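CRISPR-associated endonuclease Cas9 (Campylobacter jejuni subsp. jejuni serotype O:2, PDB 5X2H) is an RNA-guided endonuclease of CRISPR immunity whose full-length form uses RuvC-like and HNH nuclease domains to cut the two strands of target DNA. Local coordinates at residues A[216-221]-A[227-232]; A[339-344]-A[359-364]; A[416-419]-A[425-428]; A[473-478]-A[819-824]. One frame throughout, in Å; residues are numbered along the deposited sequence.

Four contacts sample how a multidomain nuclease is tied together on several scales. Contacts 1 and 2 each join successive helices, and contact 3 joins a helix to the loop before it. Contact 4 instead brings together segments more than 300 residues apart. Contacts 2 and 3 lie on the same side of the chain's centre, their centres 27 Å apart, whereas contacts 1 and 4 lie on opposite sides with centres 76 Å apart. All are away from the predicted catalytic and magnesium sites, yet nucleic acid is never far. The nearest atom of contact 1 is about 6 Å from bound nucleic acid, that of contact 2 about 8 Å; contact 3 bonds a DNA phosphate, and contact 4 borders RNA.

Contact 1 of 4, residues A[216-221]-A[227-232]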
# COMPACT_ATOMS: atom_id res chain seq x y z
N LYS A 216 33.83 22.18 -23.71
CA LYS A 216 33.81 23.24 -24.72
C LYS A 216 34.03 24.61 -24.09
O LYS A 216 34.76 25.44 -24.65
CB LYS A 216 32.50 23.20 -25.50
CG LYS A 216 32.38 22.01 -26.44
CD LYS A 216 32.91 22.34 -27.83
CE LYS A 216 33.41 21.08 -28.53
NZ LYS A 216 33.59 21.28 -30.00
N GLN A 217 33.42 24.86 -22.93
CA GLN A 217 33.68 26.11 -22.22
C GLN A 217 35.13 26.19 -21.77
O GLN A 217 35.70 27.28 -21.67
CB GLN A 217 32.74 26.24 -21.02
CG GLN A 217 31.30 26.50 -21.40
CD GLN A 217 31.14 27.75 -22.25
OE1 GLN A 217 31.26 28.87 -21.76
NE2 GLN A 217 30.87 27.55 -23.54
N ARG A 218 35.75 25.04 -21.49
CA ARG A 218 37.17 25.01 -21.16
C ARG A 218 38.00 25.48 -22.35
O ARG A 218 38.95 26.26 -22.18
CB ARG A 218 37.56 23.59 -20.74
CG ARG A 218 38.87 23.47 -19.99
CD ARG A 218 38.95 22.09 -19.37
NE ARG A 218 37.81 21.84 -18.49
CZ ARG A 218 37.26 20.65 -18.28
NH1 ARG A 218 37.74 19.58 -18.89
NH2 ARG A 218 36.22 20.53 -17.46
N GLU A 219 37.65 25.03 -23.55
CA GLU A 219 38.38 25.45 -24.74
C GLU A 219 38.18 26.93 -25.04
O GLU A 219 39.06 27.57 -25.63
CB GLU A 219 37.95 24.61 -25.94
CG GLU A 219 38.13 23.11 -25.75
CD GLU A 219 37.45 22.29 -26.83
OE1 GLU A 219 36.81 22.89 -27.72
OE2 GLU A 219 37.55 21.05 -26.79
N PHE A 220 37.04 27.49 -24.64
CA PHE A 220 36.72 28.88 -24.92
C PHE A 220 37.26 29.84 -23.87
O PHE A 220 37.09 31.06 -24.03
CB PHE A 220 35.20 29.05 -25.05
CG PHE A 220 34.61 28.31 -26.21
CD1 PHE A 220 35.32 28.18 -27.40
CD2 PHE A 220 33.35 27.74 -26.12
CE1 PHE A 220 34.78 27.50 -28.47
CE2 PHE A 220 32.81 27.05 -27.19
CZ PHE A 220 33.53 26.93 -28.37
N GLY A 221 37.90 29.34 -22.82
CA GLY A 221 38.54 30.19 -21.84
C GLY A 221 37.83 30.29 -20.50
O GLY A 221 38.30 31.04 -19.64
N LYS A 227 37.73 20.42 -9.28
CA LYS A 227 36.80 19.91 -8.28
C LYS A 227 35.38 20.40 -8.55
O LYS A 227 34.41 19.72 -8.18
CB LYS A 227 37.26 20.32 -6.88
CG LYS A 227 36.43 19.76 -5.75
CD LYS A 227 36.80 20.42 -4.43
CE LYS A 227 35.81 20.04 -3.33
NZ LYS A 227 35.80 21.05 -2.24
N PHE A 228 35.23 21.56 -9.19
CA PHE A 228 33.90 22.10 -9.47
C PHE A 228 33.13 21.19 -10.42
O PHE A 228 32.00 20.79 -10.12
CB PHE A 228 34.02 23.51 -10.04
CG PHE A 228 32.71 24.09 -10.49
CD1 PHE A 228 31.70 24.36 -9.58
CD2 PHE A 228 32.50 24.39 -11.83
CE1 PHE A 228 30.50 24.90 -10.00
CE2 PHE A 228 31.29 24.93 -12.25
CZ PHE A 228 30.30 25.19 -11.33
N GLU A 229 33.72 20.85 -11.57
CA GLU A 229 33.03 20.00 -12.52
C GLU A 229 32.75 18.62 -11.94
O GLU A 229 31.68 18.04 -12.16
CB GLU A 229 33.83 19.86 -13.82
CG GLU A 229 33.12 19.03 -14.87
CD GLU A 229 34.03 18.61 -16.01
OE1 GLU A 229 33.59 17.79 -16.84
OE2 GLU A 229 35.18 19.09 -16.06
N GLU A 230 33.71 18.07 -11.19
CA GLU A 230 33.50 16.77 -10.57
C GLU A 230 32.36 16.81 -9.57
O GLU A 230 31.54 15.88 -9.51
CB GLU A 230 34.79 16.29 -9.90
N GLU A 231 32.28 17.88 -8.78
CA GLU A 231 31.19 18.00 -7.81
C GLU A 231 29.85 18.21 -8.51
O GLU A 231 28.85 17.61 -8.12
CB GLU A 231 31.47 19.15 -6.84
CG GLU A 231 32.42 18.79 -5.72
CD GLU A 231 32.16 19.62 -4.47
OE1 GLU A 231 32.82 20.67 -4.31
OE2 GLU A 231 31.29 19.22 -3.67
N VAL A 232 29.82 19.05 -9.55
CA VAL A 232 28.57 19.33 -10.25
C VAL A 232 28.02 18.05 -10.88
O VAL A 232 26.83 17.75 -10.78
CB VAL A 232 28.78 20.44 -11.29
CG1 VAL A 232 27.61 20.48 -12.27
CG2 VAL A 232 28.96 21.78 -10.61
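R218 and E229 face each other in a surface contact of opposite charges across a helical hairpin, in which helix 203-219 ends, a short loop turns the chain, and helix 226-236 runs back beside it. The two segments share little, burying 75 Å² together, all of it from these two residues. At the level of R218 and E229 the backbones stand 10.8 Å apart, CA to CA, so the side chains must span the gap. E229 does so with an extended chain. R218 bends at its third torsion (chi3 -57°), and the two side chains cross at about a right angle. The carboxylate comes to the edge of the guanidinium, its plane turned 41° from it, and only the NH2 corner and OE2 are engaged. Their modelled separation of 2.3 Å is too short to be trusted, so the ion pair is plausible but its exact geometry doubtful. Deeper in the hairpin V232 packs on F214 and L210, E229 also touches F214, and F228 meets the ring of F82. The first helix closes in a Schellman motif at G221, whose positive phi of 106° carries the chain out of the helix. Its final turn includes a weak bond of 3.3 Å from G221 N to R218 O.

Contact 2 of 4, residues A[339-344]-A[359-364]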
# COMPACT_ATOMS: atom_id res chain seq x y z
N LYS A 339 28.36 -19.79 -11.71
CA LYS A 339 29.62 -19.63 -12.43
C LYS A 339 30.18 -18.22 -12.26
O LYS A 339 31.39 -18.03 -12.13
CB LYS A 339 29.43 -19.96 -13.91
N LYS A 340 29.29 -17.21 -12.26
CA LYS A 340 29.74 -15.84 -12.06
C LYS A 340 30.29 -15.64 -10.65
O LYS A 340 31.23 -14.86 -10.45
CB LYS A 340 28.60 -14.87 -12.34
N TYR A 341 29.71 -16.32 -9.66
CA TYR A 341 30.19 -16.20 -8.29
C TYR A 341 31.60 -16.75 -8.16
O TYR A 341 32.50 -16.07 -7.65
CB TYR A 341 29.24 -16.92 -7.33
CG TYR A 341 29.43 -16.56 -5.87
CD1 TYR A 341 30.11 -15.41 -5.50
CD2 TYR A 341 28.93 -17.37 -4.87
CE1 TYR A 341 30.29 -15.08 -4.17
CE2 TYR A 341 29.09 -17.05 -3.53
CZ TYR A 341 29.78 -15.90 -3.19
OH TYR A 341 29.95 -15.58 -1.87
N LYS A 342 31.82 -17.98 -8.62
CA LYS A 342 33.15 -18.59 -8.51
C LYS A 342 34.18 -17.87 -9.37
O LYS A 342 35.35 -17.80 -9.00
CB LYS A 342 33.07 -20.07 -8.89
N GLU A 343 33.76 -17.33 -10.52
CA GLU A 343 34.70 -16.61 -11.37
C GLU A 343 35.12 -15.28 -10.75
O GLU A 343 36.21 -14.77 -11.06
CB GLU A 343 34.09 -16.38 -12.75
N PHE A 344 34.29 -14.71 -9.89
CA PHE A 344 34.59 -13.43 -9.26
C PHE A 344 35.52 -13.57 -8.05
O PHE A 344 36.04 -12.55 -7.58
CB PHE A 344 33.30 -12.73 -8.84
N ASN A 359 29.10 -17.93 2.69
CA ASN A 359 27.66 -17.74 2.82
C ASN A 359 27.32 -16.35 3.33
O ASN A 359 26.30 -15.78 2.94
CB ASN A 359 27.08 -18.81 3.75
CG ASN A 359 27.32 -20.22 3.24
OD1 ASN A 359 26.68 -20.66 2.29
ND2 ASN A 359 28.24 -20.93 3.89
N GLU A 360 28.17 -15.79 4.20
CA GLU A 360 27.93 -14.43 4.68
C GLU A 360 28.16 -13.40 3.59
O GLU A 360 27.53 -12.34 3.60
CB GLU A 360 28.84 -14.15 5.88
CG GLU A 360 28.11 -13.60 7.10
CD GLU A 360 26.90 -14.43 7.48
OE1 GLU A 360 25.80 -13.86 7.60
OE2 GLU A 360 27.05 -15.66 7.65
N ILE A 361 29.04 -13.69 2.63
CA ILE A 361 29.28 -12.77 1.53
C ILE A 361 28.07 -12.72 0.60
O ILE A 361 27.62 -11.64 0.19
CB ILE A 361 30.56 -13.16 0.76
CG1 ILE A 361 31.80 -12.70 1.52
CG2 ILE A 361 30.55 -12.57 -0.64
CD1 ILE A 361 33.09 -13.26 0.97
N ALA A 362 27.51 -13.89 0.27
CA ALA A 362 26.34 -13.93 -0.60
C ALA A 362 25.16 -13.20 0.02
O ALA A 362 24.38 -12.55 -0.68
CB ALA A 362 25.98 -15.38 -0.92
N LYS A 363 25.02 -13.29 1.35
CA LYS A 363 23.99 -12.53 2.04
C LYS A 363 24.20 -11.03 1.86
O LYS A 363 23.25 -10.29 1.60
CB LYS A 363 24.00 -12.89 3.53
CG LYS A 363 23.00 -12.13 4.38
CD LYS A 363 23.56 -11.89 5.77
CE LYS A 363 22.51 -12.11 6.85
NZ LYS A 363 21.35 -11.21 6.68
N ASP A 364 25.45 -10.57 1.98
CA ASP A 364 25.74 -9.15 1.81
C ASP A 364 25.46 -8.70 0.38
O ASP A 364 24.93 -7.61 0.16
CB ASP A 364 27.18 -8.85 2.20
CG ASP A 364 27.43 -8.99 3.69
OD1 ASP A 364 26.48 -8.75 4.47
OD2 ASP A 364 28.56 -9.34 4.08
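The hydroxyl of Y341 is the polar atom about which this contact gathers, thrust against the backbone and side chains of helix 355-367. OH makes a weak hydrogen bond to the carbonyl oxygen of L358, just before the segment, and lies 3.7 Å from A362 N without bonding to it. L358 stands one helical turn before A362. Apolar atoms close in on the same oxygen. I361 CG2 sits 3.3 Å from Y341 OH, near the ring plane and at its edge, and A362 CB is 4.1 Å from Y341 OH. The isoleucine presents this methyl because its first torsion (chi1 -78°) sets CG2 opposite the backbone N and CG1 opposite the carbonyl carbon. Farther back on the ring the touch is apolar, with Y341 CZ 4.3 Å from I361 CG2 and Y341 CE2 4.4 Å from A362 CB. The arrangement is helix-helix packing mediated by a single long aromatic side chain: the closest CA atoms of the two segments, those of Y341 and A362, are 8.9 Å apart, and the ring spans the interval. All three touching residues are buried. An edge-to-face partner, F396, and L391 of helix 385-391 add to the aromatic's surroundings, while I361 also packs on L391, L378 and Y381. On the same helix, N359 OD1 accepts a hydrogen bond from L267 N at the start of helix 266-288.

Contact 3 of 4, residues A[416-419]-A[425-428]; sequences EGKK and NELN. With nucleotides of chain C.
K418 reaches from the loop before helix 420-427 to E426 near that helix's far end, and its chain can be read atom by atom. CB points toward the helix, and CG continues opposite the carbonyl carbon (chi1 -72°) into a fully extended chain. CD is the first atom to near the glutamate, 3.7 Å from E426 OE1, and CE follows at 3.6 Å from the same oxygen. NZ then gives E426 OE1 a hydrogen bond of 2.8 Å, entering on the syn lone pair, the side of OE2. The two side chains meet at about a right angle. The ammonium has a second acidic partner within its own loop, a weaker bond of 3.4 Å from K418 NZ to E416 OE1, which completes a three-membered salt-bridge network. Next door, K419 takes the N-cap position of the helix, its backbone N bonded to E422 OE2, and sends its own side chain off at roughly a right angle to that of K418: K419 NZ bonds OP1 of DC27 in DNA chain C at 3.1 Å. One lysine thus pairs with protein carboxylates and the next with a DNA phosphate, probably offsetting their charge; K418 probably eases the mutual repulsion of E416 and E426.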
# COMPACT_ATOMS: atom_id res chain seq x y z
N GLU A 416 25.23 -37.43 2.37
CA GLU A 416 25.32 -38.88 2.48
C GLU A 416 24.23 -39.60 1.69
O GLU A 416 24.10 -40.82 1.81
CB GLU A 416 25.26 -39.30 3.95
CG GLU A 416 26.29 -38.61 4.83
CD GLU A 416 25.98 -38.73 6.31
OE1 GLU A 416 24.95 -39.35 6.65
OE2 GLU A 416 26.76 -38.21 7.13
N GLY A 417 23.44 -38.87 0.91
CA GLY A 417 22.40 -39.47 0.09
C GLY A 417 21.04 -39.56 0.73
O GLY A 417 20.16 -40.22 0.18
N LYS A 418 20.83 -38.92 1.88
CA LYS A 418 19.56 -38.99 2.58
C LYS A 418 18.61 -37.91 2.09
O LYS A 418 19.02 -36.79 1.78
CB LYS A 418 19.78 -38.86 4.09
CG LYS A 418 20.43 -40.09 4.71
CD LYS A 418 20.91 -39.83 6.13
CE LYS A 418 21.51 -41.10 6.73
NZ LYS A 418 22.20 -40.85 8.02
N LYS A 419 17.33 -38.27 2.01
CA LYS A 419 16.31 -37.32 1.58
C LYS A 419 16.11 -36.23 2.63
O LYS A 419 16.61 -36.31 3.76
CB LYS A 419 14.99 -38.04 1.31
CG LYS A 419 14.98 -38.83 0.01
CD LYS A 419 13.80 -39.79 -0.05
CE LYS A 419 14.08 -41.05 0.76
NZ LYS A 419 12.90 -41.97 0.80
N ASN A 425 14.12 -36.00 10.22
CA ASN A 425 13.73 -36.95 11.26
C ASN A 425 14.94 -37.40 12.07
O ASN A 425 14.84 -37.58 13.29
CB ASN A 425 13.01 -38.15 10.65
CG ASN A 425 12.37 -39.04 11.70
OD1 ASN A 425 12.83 -40.15 11.95
ND2 ASN A 425 11.31 -38.54 12.33
N GLU A 426 16.09 -37.59 11.42
CA GLU A 426 17.29 -37.99 12.15
C GLU A 426 17.79 -36.87 13.06
O GLU A 426 18.31 -37.14 14.14
CB GLU A 426 18.38 -38.41 11.16
CG GLU A 426 19.73 -38.67 11.82
CD GLU A 426 20.72 -39.32 10.87
OE1 GLU A 426 20.29 -39.83 9.82
OE2 GLU A 426 21.93 -39.32 11.19
N LEU A 427 17.62 -35.62 12.64
CA LEU A 427 18.03 -34.47 13.43
C LEU A 427 16.97 -34.02 14.42
O LEU A 427 17.24 -33.12 15.22
CB LEU A 427 18.39 -33.30 12.50
CG LEU A 427 19.62 -33.49 11.63
CD1 LEU A 427 19.67 -32.44 10.54
CD2 LEU A 427 20.89 -33.46 12.47
N ASN A 428 15.79 -34.64 14.39
CA ASN A 428 14.65 -34.21 15.22
C ASN A 428 14.30 -32.75 14.95
O ASN A 428 14.04 -31.97 15.87
CB ASN A 428 14.92 -34.45 16.71
CG ASN A 428 15.09 -35.92 17.04
OD1 ASN A 428 16.07 -36.32 17.67
ND2 ASN A 428 14.12 -36.73 16.62
P DC C 27 10.29 -40.84 -1.67
OP1 DC C 27 11.06 -42.10 -1.65
OP2 DC C 27 8.93 -40.80 -2.27
O5' DC C 27 10.16 -40.29 -0.17
C5' DC C 27 8.89 -40.01 0.38
C4' DC C 27 9.02 -39.11 1.58
O4' DC C 27 9.06 -37.73 1.14
C3' DC C 27 7.86 -39.18 2.56
O3' DC C 27 8.10 -40.21 3.51
C2' DC C 27 7.91 -37.80 3.20
C1' DC C 27 8.29 -36.92 2.01
N1 DC C 27 7.11 -36.40 1.25
C2 DC C 27 6.33 -35.37 1.79
O2 DC C 27 6.64 -34.90 2.90
N3 DC C 27 5.27 -34.91 1.09
C4 DC C 27 4.97 -35.45 -0.09
N4 DC C 27 3.91 -34.96 -0.75
C5 DC C 27 5.75 -36.50 -0.66
C6 DC C 27 6.80 -36.94 0.03

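Contact 4 of 4, residues A[473-478]-A[819-824]. With nucleotides of chain B.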
# COMPACT_ATOMS: atom_id res chain seq x y z
N LEU A 473 -17.14 -15.25 22.25
CA LEU A 473 -16.55 -16.04 23.32
C LEU A 473 -16.80 -15.40 24.68
O LEU A 473 -17.07 -16.10 25.66
CB LEU A 473 -15.05 -16.20 23.08
CG LEU A 473 -14.64 -17.03 21.86
CD1 LEU A 473 -13.13 -17.00 21.65
CD2 LEU A 473 -15.13 -18.47 21.99
N LYS A 474 -16.74 -14.07 24.75
CA LYS A 474 -17.03 -13.39 26.01
C LYS A 474 -18.50 -13.52 26.40
O LYS A 474 -18.82 -13.57 27.59
CB LYS A 474 -16.63 -11.92 25.93
CG LYS A 474 -16.48 -11.25 27.29
CD LYS A 474 -17.23 -9.93 27.37
CE LYS A 474 -16.56 -8.84 26.55
NZ LYS A 474 -15.24 -8.43 27.12
N LYS A 475 -19.39 -13.59 25.41
CA LYS A 475 -20.82 -13.60 25.70
C LYS A 475 -21.32 -14.99 26.08
O LYS A 475 -22.17 -15.12 26.97
CB LYS A 475 -21.60 -13.06 24.50
CG LYS A 475 -23.07 -12.74 24.78
CD LYS A 475 -23.77 -12.27 23.51
CE LYS A 475 -25.25 -11.95 23.74
NZ LYS A 475 -25.46 -10.58 24.30
N TYR A 476 -20.81 -16.04 25.43
CA TYR A 476 -21.33 -17.38 25.62
C TYR A 476 -20.32 -18.40 26.14
O TYR A 476 -20.72 -19.51 26.48
CB TYR A 476 -21.93 -17.91 24.31
CG TYR A 476 -23.00 -17.04 23.71
CD1 TYR A 476 -24.29 -17.01 24.25
CD2 TYR A 476 -22.74 -16.24 22.61
CE1 TYR A 476 -25.27 -16.21 23.70
CE2 TYR A 476 -23.72 -15.44 22.05
CZ TYR A 476 -24.99 -15.43 22.60
OH TYR A 476 -25.96 -14.63 22.05
N GLY A 477 -19.04 -18.06 26.20
CA GLY A 477 -18.04 -19.00 26.69
C GLY A 477 -17.50 -19.89 25.59
O GLY A 477 -17.77 -19.72 24.40
N LYS A 478 -16.71 -20.88 26.02
CA LYS A 478 -16.02 -21.76 25.09
C LYS A 478 -17.00 -22.54 24.23
O LYS A 478 -18.14 -22.80 24.62
CB LYS A 478 -15.11 -22.73 25.85
CG LYS A 478 -13.86 -22.11 26.45
CD LYS A 478 -12.98 -23.19 27.07
CE LYS A 478 -11.78 -22.60 27.79
NZ LYS A 478 -10.88 -21.85 26.87
N LEU A 819 -21.44 -7.24 17.86
CA LEU A 819 -22.47 -8.26 17.69
C LEU A 819 -23.85 -7.68 17.42
O LEU A 819 -24.82 -8.44 17.33
CB LEU A 819 -22.52 -9.16 18.93
CG LEU A 819 -21.22 -9.85 19.36
CD1 LEU A 819 -21.48 -10.81 20.51
CD2 LEU A 819 -20.57 -10.56 18.19
N GLY A 820 -23.96 -6.37 17.28
CA GLY A 820 -25.24 -5.74 17.02
C GLY A 820 -25.99 -5.25 18.24
O GLY A 820 -27.15 -4.85 18.11
N GLU A 821 -25.37 -5.27 19.42
CA GLU A 821 -26.02 -4.76 20.62
C GLU A 821 -25.97 -3.24 20.63
O GLU A 821 -24.92 -2.64 20.36
CB GLU A 821 -25.34 -5.32 21.87
CG GLU A 821 -25.11 -6.82 21.81
CD GLU A 821 -24.17 -7.30 22.89
OE1 GLU A 821 -24.65 -7.68 23.98
OE2 GLU A 821 -22.94 -7.29 22.65
N VAL A 822 -27.10 -2.61 20.95
CA VAL A 822 -27.25 -1.16 20.90
C VAL A 822 -27.29 -0.65 22.33
O VAL A 822 -28.13 -1.08 23.14
CB VAL A 822 -28.50 -0.75 20.13
CG1 VAL A 822 -28.76 0.75 20.28
CG2 VAL A 822 -28.36 -1.13 18.66
N THR A 823 -26.39 0.28 22.65
CA THR A 823 -26.29 0.86 23.98
C THR A 823 -26.33 2.38 23.86
O THR A 823 -25.69 2.96 22.97
CB THR A 823 -25.00 0.42 24.68
OG1 THR A 823 -25.01 -1.00 24.84
CG2 THR A 823 -24.87 1.08 26.05
N LYS A 824 -27.08 3.02 24.75
CA LYS A 824 -27.11 4.47 24.78
C LYS A 824 -25.73 5.02 25.11
O LYS A 824 -25.06 4.54 26.03
CB LYS A 824 -28.14 4.96 25.81
CG LYS A 824 -28.40 6.45 25.74
CD LYS A 824 -29.75 6.80 26.36
CE LYS A 824 -30.11 8.25 26.08
NZ LYS A 824 -30.06 8.56 24.63
P A B 76 -14.79 0.47 27.97
OP1 A B 76 -14.72 1.94 28.18
OP2 A B 76 -14.33 -0.45 29.04
O5' A B 76 -16.30 0.11 27.61
C5' A B 76 -16.82 0.37 26.32
C4' A B 76 -18.30 0.11 26.27
O4' A B 76 -19.01 1.19 26.93
C3' A B 76 -18.92 0.03 24.88
O3' A B 76 -18.76 -1.27 24.34
C2' A B 76 -20.38 0.45 25.11
O2' A B 76 -21.19 -0.68 25.43
C1' A B 76 -20.29 1.35 26.35
N9 A B 76 -20.52 2.78 26.09
C8 A B 76 -21.54 3.53 26.62
N7 A B 76 -21.53 4.79 26.25
C5 A B 76 -20.41 4.88 25.43
C6 A B 76 -19.85 5.95 24.72
N6 A B 76 -20.36 7.19 24.73
N1 A B 76 -18.74 5.71 23.99
C2 A B 76 -18.23 4.47 23.98
N3 A B 76 -18.67 3.38 24.61
C4 A B 76 -19.78 3.65 25.32
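K475, close to the end of helix 456-476, donates from NZ to E821 OE1 at 3.0 Å, forming a salt bridge on the surface. The ammonium arrives from above the carboxylate, 61° out of its plane. Getting there requires a kink at the lysine tip (chi4 82°) after an otherwise stretched chain. The other oxygen, E821 OE2, is taken by the hydroxyl of S817, whose OG also receives a weak bond from L819 N; each carboxylate oxygen therefore has its own partner. The lysine methylenes and L819 run antiparallel alongside each other, K475 CD lying 4.0 Å from L819 CD1, while the leucine also packs on V468, A471 and L472 of the helix. The helix belongs to the RuvC part of the fold, leading to strand 481-485, whereas strand 822-824 is the outer strand of the C-terminal antiparallel sheet and pairs through T823 with I815. Other polar groups are settled too: Y476 OH bonds D32, and K824 NZ is paired with E812. K824 O approaches N7 of the adenine nucleotide at position 76 of RNA chain B at 3.5 Å, without a bond. An ion pair beside a leucine implies a domain junction partly electrostatic and partly apolar, with solvent probably tempering the charge attraction.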